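PDB 2RET: pseudopilin EpsI from Vibrio vulnificus, which pairs with the pseudopilin EpsJ and is probably a component of the type II secretion system, required for secreting proteases and toxins from the periplasm. Local coordinates for residues A[15-20]-A[77-82]. The protein carries 2 engineered substitutions. Numbering follows the deposited sequence.
Sequences MFAAMV and SPIITV
A17 meets I79 and I80 with a single methyl. A17 CB lies 3.8 Å from both I79 CG2 and I80 CG2, so it sits against the CG2 methyl of each isoleucine. Just before it, F16 packs on L44 and W49 of the sheet, and its ring meets Y158 of EpsJ edge-to-face. I79 CG2 stands anti to the backbone N, and CG1 (chi1 -65°) leads away from the helix. I80 is turned differently. Its CG1 is anti to the backbone N (chi1 -176°), which leaves CG2 between N and the carbonyl carbon, directed at the helix backbone. I80 CG2 lies 3.5 Å from A17 O and 3.9 Å from A18 N, in van der Waals contact with the peptide joining the two alanines. The backbones come close here: A18 CA is 6.3 Å from I80 CA. The contact is small, burying 140 Å² in all.

A17 and V20 also pack on V70 of strand 63-71. I79 and I80 both pair with V70, a classic beta bulge where the chain joins strand 80-87, outermost in this chain's sheet. This is the soluble part of the pseudopilin, without its membrane segment: helix 8-30 packs on a four-stranded antiparallel sheet.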
loop_
_atom_site.group_PDB
_atom_site.type_symbol
_atom_site.label_atom_id
_atom_site.label_comp_id
_atom_site.label_asym_id
_atom_site.label_seq_id
_atom_site.Cartn_x
_atom_site.Cartn_y
_atom_site.Cartn_z
HETATM N N MSE A 15 -29.468 -13.001 12.150
HETATM C CA MSE A 15 -28.846 -13.029 10.863
HETATM C C MSE A 15 -29.433 -11.964 9.929
HETATM O O MSE A 15 -28.704 -11.262 9.248
HETATM C CB MSE A 15 -29.054 -14.421 10.264
HETATM C CG MSE A 15 -28.459 -14.598 8.893
HETATM SE SE MSE A 15 -28.608 -16.440 8.279
HETATM C CE MSE A 15 -28.871 -17.427 9.979
ATOM N N PHE A 16 -30.739 -11.857 9.915
ATOM C CA PHE A 16 -31.396 -10.887 9.079
ATOM C C PHE A 16 -31.212 -9.445 9.548
ATOM O O PHE A 16 -30.980 -8.589 8.699
ATOM C CB PHE A 16 -32.867 -11.222 8.914
ATOM C CG PHE A 16 -33.117 -12.567 8.270
ATOM C CD1 PHE A 16 -32.315 -13.034 7.232
ATOM C CD2 PHE A 16 -34.185 -13.361 8.687
ATOM C CE1 PHE A 16 -32.548 -14.263 6.659
ATOM C CE2 PHE A 16 -34.431 -14.586 8.096
ATOM C CZ PHE A 16 -33.624 -15.041 7.091
ATOM N N ALA A 17 -31.329 -9.175 10.861
ATOM C CA ALA A 17 -30.983 -7.845 11.380
ATOM C C ALA A 17 -29.501 -7.464 11.116
ATOM O O ALA A 17 -29.245 -6.319 10.815
ATOM C CB ALA A 17 -31.379 -7.647 12.895
ATOM N N ALA A 18 -28.560 -8.410 11.214
ATOM C CA ALA A 18 -27.169 -8.189 10.813
ATOM C C ALA A 18 -27.015 -7.842 9.315
ATOM O O ALA A 18 -26.218 -6.981 8.948
ATOM C CB ALA A 18 -26.301 -9.425 11.182
HETATM N N MSE A 19 -27.768 -8.521 8.445
HETATM C CA MSE A 19 -27.800 -8.184 7.045
HETATM C C MSE A 19 -28.178 -6.718 6.800
HETATM O O MSE A 19 -27.516 -6.049 6.048
HETATM C CB MSE A 19 -28.748 -9.099 6.288
HETATM C CG MSE A 19 -28.208 -10.503 6.071
HETATM SE SE MSE A 19 -29.382 -11.579 4.945
HETATM C CE MSE A 19 -28.944 -10.870 3.153
ATOM N N VAL A 20 -29.253 -6.255 7.416
ATOM C CA VAL A 20 -29.668 -4.877 7.353
ATOM C C VAL A 20 -28.585 -3.900 7.891
ATOM O O VAL A 20 -28.365 -2.833 7.314
ATOM C CB VAL A 20 -31.024 -4.697 8.118
ATOM C CG1 VAL A 20 -31.406 -3.187 8.294
ATOM C CG2 VAL A 20 -32.137 -5.489 7.406
ATOM N N SER A 77 -35.435 -1.968 21.653
ATOM C CA SER A 77 -34.004 -2.119 21.757
ATOM C C SER A 77 -33.521 -2.913 20.558
ATOM O O SER A 77 -34.204 -3.830 20.096
ATOM C CB SER A 77 -33.603 -2.845 23.042
ATOM O OG SER A 77 -34.082 -2.154 24.181
ATOM N N PRO A 78 -32.339 -2.555 20.052
ATOM C CA PRO A 78 -31.843 -3.195 18.861
ATOM C C PRO A 78 -31.500 -4.687 19.062
ATOM O O PRO A 78 -31.185 -5.140 20.160
ATOM C CB PRO A 78 -30.625 -2.350 18.497
ATOM C CG PRO A 78 -30.147 -1.771 19.781
ATOM C CD PRO A 78 -31.390 -1.549 20.585
ATOM N N ILE A 79 -31.640 -5.433 17.992
ATOM C CA ILE A 79 -31.196 -6.795 17.935
ATOM C C ILE A 79 -29.687 -6.736 17.751
ATOM O O ILE A 79 -28.961 -7.497 18.361
ATOM C CB ILE A 79 -31.897 -7.545 16.749
ATOM C CG1 ILE A 79 -33.403 -7.635 17.011
ATOM C CG2 ILE A 79 -31.264 -8.931 16.448
ATOM C CD1 ILE A 79 -33.780 -8.202 18.384
ATOM N N ILE A 80 -29.229 -5.825 16.899
ATOM C CA ILE A 80 -27.801 -5.698 16.595
ATOM C C ILE A 80 -27.354 -4.243 16.565
ATOM O O ILE A 80 -28.071 -3.365 16.115
ATOM C CB ILE A 80 -27.444 -6.447 15.261
ATOM C CG1 ILE A 80 -25.930 -6.414 14.978
ATOM C CG2 ILE A 80 -28.230 -5.920 14.135
ATOM C CD1 ILE A 80 -25.140 -7.359 15.852
ATOM N N THR A 81 -26.181 -4.005 17.124
ATOM C CA THR A 81 -25.486 -2.744 16.979
ATOM C C THR A 81 -24.049 -3.035 16.550
ATOM O O THR A 81 -23.396 -3.906 17.120
ATOM C CB THR A 81 -25.487 -1.917 18.276
ATOM O OG1 THR A 81 -26.792 -1.411 18.512
ATOM C CG2 THR A 81 -24.574 -0.720 18.142
ATOM N N VAL A 82 -23.582 -2.287 15.540
ATOM C CA VAL A 82 -22.227 -2.389 15.016
ATOM C C VAL A 82 -21.627 -0.992 14.889
ATOM O O VAL A 82 -22.238 -0.076 14.306
ATOM C CB VAL A 82 -22.175 -3.111 13.646
ATOM C CG1 VAL A 82 -20.725 -3.244 13.151
ATOM C CG2 VAL A 82 -22.824 -4.497 13.741
#